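Local coordinates for synaptonemal complex protein 2 (Mus musculus, PDB 5IWZ) that is a major component of the axial and lateral elements of synaptonemal complexes and is required for normal chromosome synapsis in meiosis, at residues N24-L29 and C58-K63. Numbering follows the deposited sequence.
Sequences NDFKPL and CRELNK
Asn24 and Phe26 meet the tips of Arg59, Glu60 and Lys63 in a small surface contact where side chains reach across; the nearest CA atoms, Asn24 CA and Glu60 CA, are 10.0 Å apart. The amide oxygen of Asn24 faces two cationic ends: Asn24 OD1 lies 3.5 Å from Arg59 NH2 and 3.7 Å from Lys63 NZ, too long to count as hydrogen bonds, though its partial negative charge is probably stabilised by both cations. A chi1 of -161° sets CG anti to the backbone N, from where the amide extends to them, its plane turned 75° from the guanidinium. Phe26 reaches tip to tip toward Glu60, with Phe26 CZ 4.1 Å from Glu60 CD, while CE2 approaches the edge of the guanidinium.

What positions these groups is a salt-bridge network along the helix. Glu60 OE1 accepts from Arg59 NE (2.8 Å) and Arg59 NH2, a side-on grip by two nitrogens on one oxygen, and from Lys63 NZ at 2.7 Å on the syn side. Replacing Glu60 by an alanine would probably leave Arg59 and Lys63 without their shared counter-charge and Thr68 OG1 without its partner OE2, let the Lys63 chain turn more freely, and open a gap beside Phe26 CZ.

Further out, Arg59 donates to the carbonyls of Ala20 and Leu21, which would still hold it. The guanidinium thereby links helix 49-63 to helix 13-23, just before Asn24, whose positive phi lets the chain leave helical geometry. Helices packed this way are consistent with the armadillo-repeat-like domain holding both segments.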
loop_
_atom_site.group_PDB
_atom_site.type_symbol
_atom_site.label_atom_id
_atom_site.label_comp_id
_atom_site.label_asym_id
_atom_site.label_seq_id
_atom_site.Cartn_x
_atom_site.Cartn_y
_atom_site.Cartn_z
ATOM N N ASN A 24 -27.947 13.664 -9.404
ATOM C CA ASN A 24 -26.524 13.989 -9.462
ATOM C C ASN A 24 -26.211 15.098 -8.455
ATOM O O ASN A 24 -25.473 16.045 -8.738
ATOM C CB ASN A 24 -26.095 14.370 -10.891
ATOM C CG ASN A 24 -24.575 14.257 -11.111
ATOM O OD1 ASN A 24 -23.874 13.615 -10.332
ATOM N ND2 ASN A 24 -24.075 14.870 -12.186
ATOM N N ASP A 25 -26.814 14.985 -7.268
ATOM C CA ASP A 25 -26.622 15.926 -6.163
ATOM C C ASP A 25 -26.004 15.184 -4.983
ATOM O O ASP A 25 -26.677 14.379 -4.321
ATOM C CB ASP A 25 -27.938 16.578 -5.745
ATOM C CG ASP A 25 -27.759 17.575 -4.592
ATOM O OD1 ASP A 25 -28.763 18.007 -3.997
ATOM O OD2 ASP A 25 -26.611 17.930 -4.266
ATOM N N PHE A 26 -24.744 15.491 -4.690
ATOM C CA PHE A 26 -24.009 14.820 -3.627
ATOM C C PHE A 26 -23.956 15.619 -2.330
ATOM O O PHE A 26 -23.425 15.117 -1.335
ATOM C CB PHE A 26 -22.591 14.499 -4.113
ATOM C CG PHE A 26 -22.528 13.278 -4.964
ATOM C CD1 PHE A 26 -22.149 12.069 -4.411
ATOM C CD2 PHE A 26 -22.869 13.325 -6.308
ATOM C CE1 PHE A 26 -22.109 10.928 -5.168
ATOM C CE2 PHE A 26 -22.824 12.176 -7.088
ATOM C CZ PHE A 26 -22.446 10.977 -6.522
ATOM N N LYS A 27 -24.506 16.839 -2.307
ATOM C CA LYS A 27 -24.538 17.630 -1.078
ATOM C C LYS A 27 -25.179 16.903 0.103
ATOM O O LYS A 27 -24.592 16.933 1.197
ATOM C CB LYS A 27 -25.236 18.976 -1.346
ATOM C CG LYS A 27 -24.428 19.933 -2.194
ATOM C CD LYS A 27 -24.832 21.390 -1.953
ATOM C CE LYS A 27 -26.304 21.647 -2.267
ATOM N NZ LYS A 27 -26.529 22.173 -3.651
ATOM N N PRO A 28 -26.342 16.240 -0.023
ATOM C CA PRO A 28 -26.861 15.502 1.151
ATOM C C PRO A 28 -25.894 14.443 1.659
ATOM O O PRO A 28 -25.589 14.414 2.855
ATOM C CB PRO A 28 -28.187 14.908 0.633
ATOM C CG PRO A 28 -28.641 15.917 -0.387
ATOM C CD PRO A 28 -27.352 16.323 -1.094
ATOM N N LEU A 29 -25.363 13.592 0.776
ATOM C CA LEU A 29 -24.397 12.592 1.216
ATOM C C LEU A 29 -23.201 13.242 1.912
ATOM O O LEU A 29 -22.765 12.783 2.978
ATOM C CB LEU A 29 -23.933 11.760 0.023
ATOM C CG LEU A 29 -23.157 10.490 0.350
ATOM C CD1 LEU A 29 -24.075 9.432 0.998
ATOM C CD2 LEU A 29 -22.489 9.954 -0.902
ATOM N N CYS A 58 -20.643 2.330 -10.125
ATOM C CA CYS A 58 -20.256 2.029 -11.502
ATOM C C CYS A 58 -20.401 3.253 -12.403
ATOM O O CYS A 58 -19.559 3.501 -13.275
ATOM C CB CYS A 58 -21.097 0.862 -12.037
ATOM S SG CYS A 58 -20.709 -0.748 -11.278
ATOM N N ARG A 59 -21.468 4.028 -12.217
ATOM C CA ARG A 59 -21.625 5.242 -13.016
ATOM C C ARG A 59 -20.494 6.229 -12.766
ATOM O O ARG A 59 -19.892 6.753 -13.710
ATOM C CB ARG A 59 -22.953 5.913 -12.716
ATOM C CG ARG A 59 -23.113 7.221 -13.455
ATOM C CD ARG A 59 -24.369 7.922 -12.998
ATOM N NE ARG A 59 -24.140 8.873 -11.912
ATOM C CZ ARG A 59 -25.124 9.357 -11.157
ATOM N NH1 ARG A 59 -26.367 8.952 -11.380
ATOM N NH2 ARG A 59 -24.875 10.230 -10.183
ATOM N N GLU A 60 -20.214 6.527 -11.495
ATOM C CA GLU A 60 -19.152 7.483 -11.180
ATOM C C GLU A 60 -17.783 6.981 -11.638
ATOM O O GLU A 60 -16.961 7.771 -12.108
ATOM C CB GLU A 60 -19.154 7.792 -9.680
ATOM C CG GLU A 60 -20.441 8.504 -9.219
ATOM C CD GLU A 60 -20.729 9.785 -10.037
ATOM O OE1 GLU A 60 -21.797 9.873 -10.684
ATOM O OE2 GLU A 60 -19.859 10.682 -10.071
ATOM N N LEU A 61 -17.517 5.674 -11.516
ATOM C CA LEU A 61 -16.286 5.120 -12.085
ATOM C C LEU A 61 -16.227 5.353 -13.592
ATOM O O LEU A 61 -15.206 5.811 -14.117
ATOM C CB LEU A 61 -16.175 3.624 -11.758
ATOM C CG LEU A 61 -15.879 3.343 -10.272
ATOM C CD1 LEU A 61 -15.947 1.859 -9.933
ATOM C CD2 LEU A 61 -14.496 3.911 -9.927
ATOM N N ASN A 62 -17.332 5.057 -14.305
ATOM C CA ASN A 62 -17.395 5.290 -15.748
ATOM C C ASN A 62 -17.137 6.752 -16.106
ATOM O O ASN A 62 -16.545 7.045 -17.156
ATOM C CB ASN A 62 -18.760 4.856 -16.296
ATOM C CG ASN A 62 -18.843 3.352 -16.518
ATOM O OD1 ASN A 62 -17.820 2.669 -16.564
ATOM N ND2 ASN A 62 -20.062 2.830 -16.667
ATOM N N LYS A 63 -17.557 7.678 -15.249
ATOM C CA LYS A 63 -17.294 9.093 -15.466
ATOM C C LYS A 63 -15.902 9.520 -15.025
ATOM O O LYS A 63 -15.520 10.660 -15.293
ATOM C CB LYS A 63 -18.343 9.932 -14.733
ATOM C CG LYS A 63 -19.713 9.959 -15.436
ATOM C CD LYS A 63 -20.889 9.929 -14.443
ATOM C CE LYS A 63 -20.968 11.218 -13.648
ATOM N NZ LYS A 63 -22.226 11.435 -12.848
#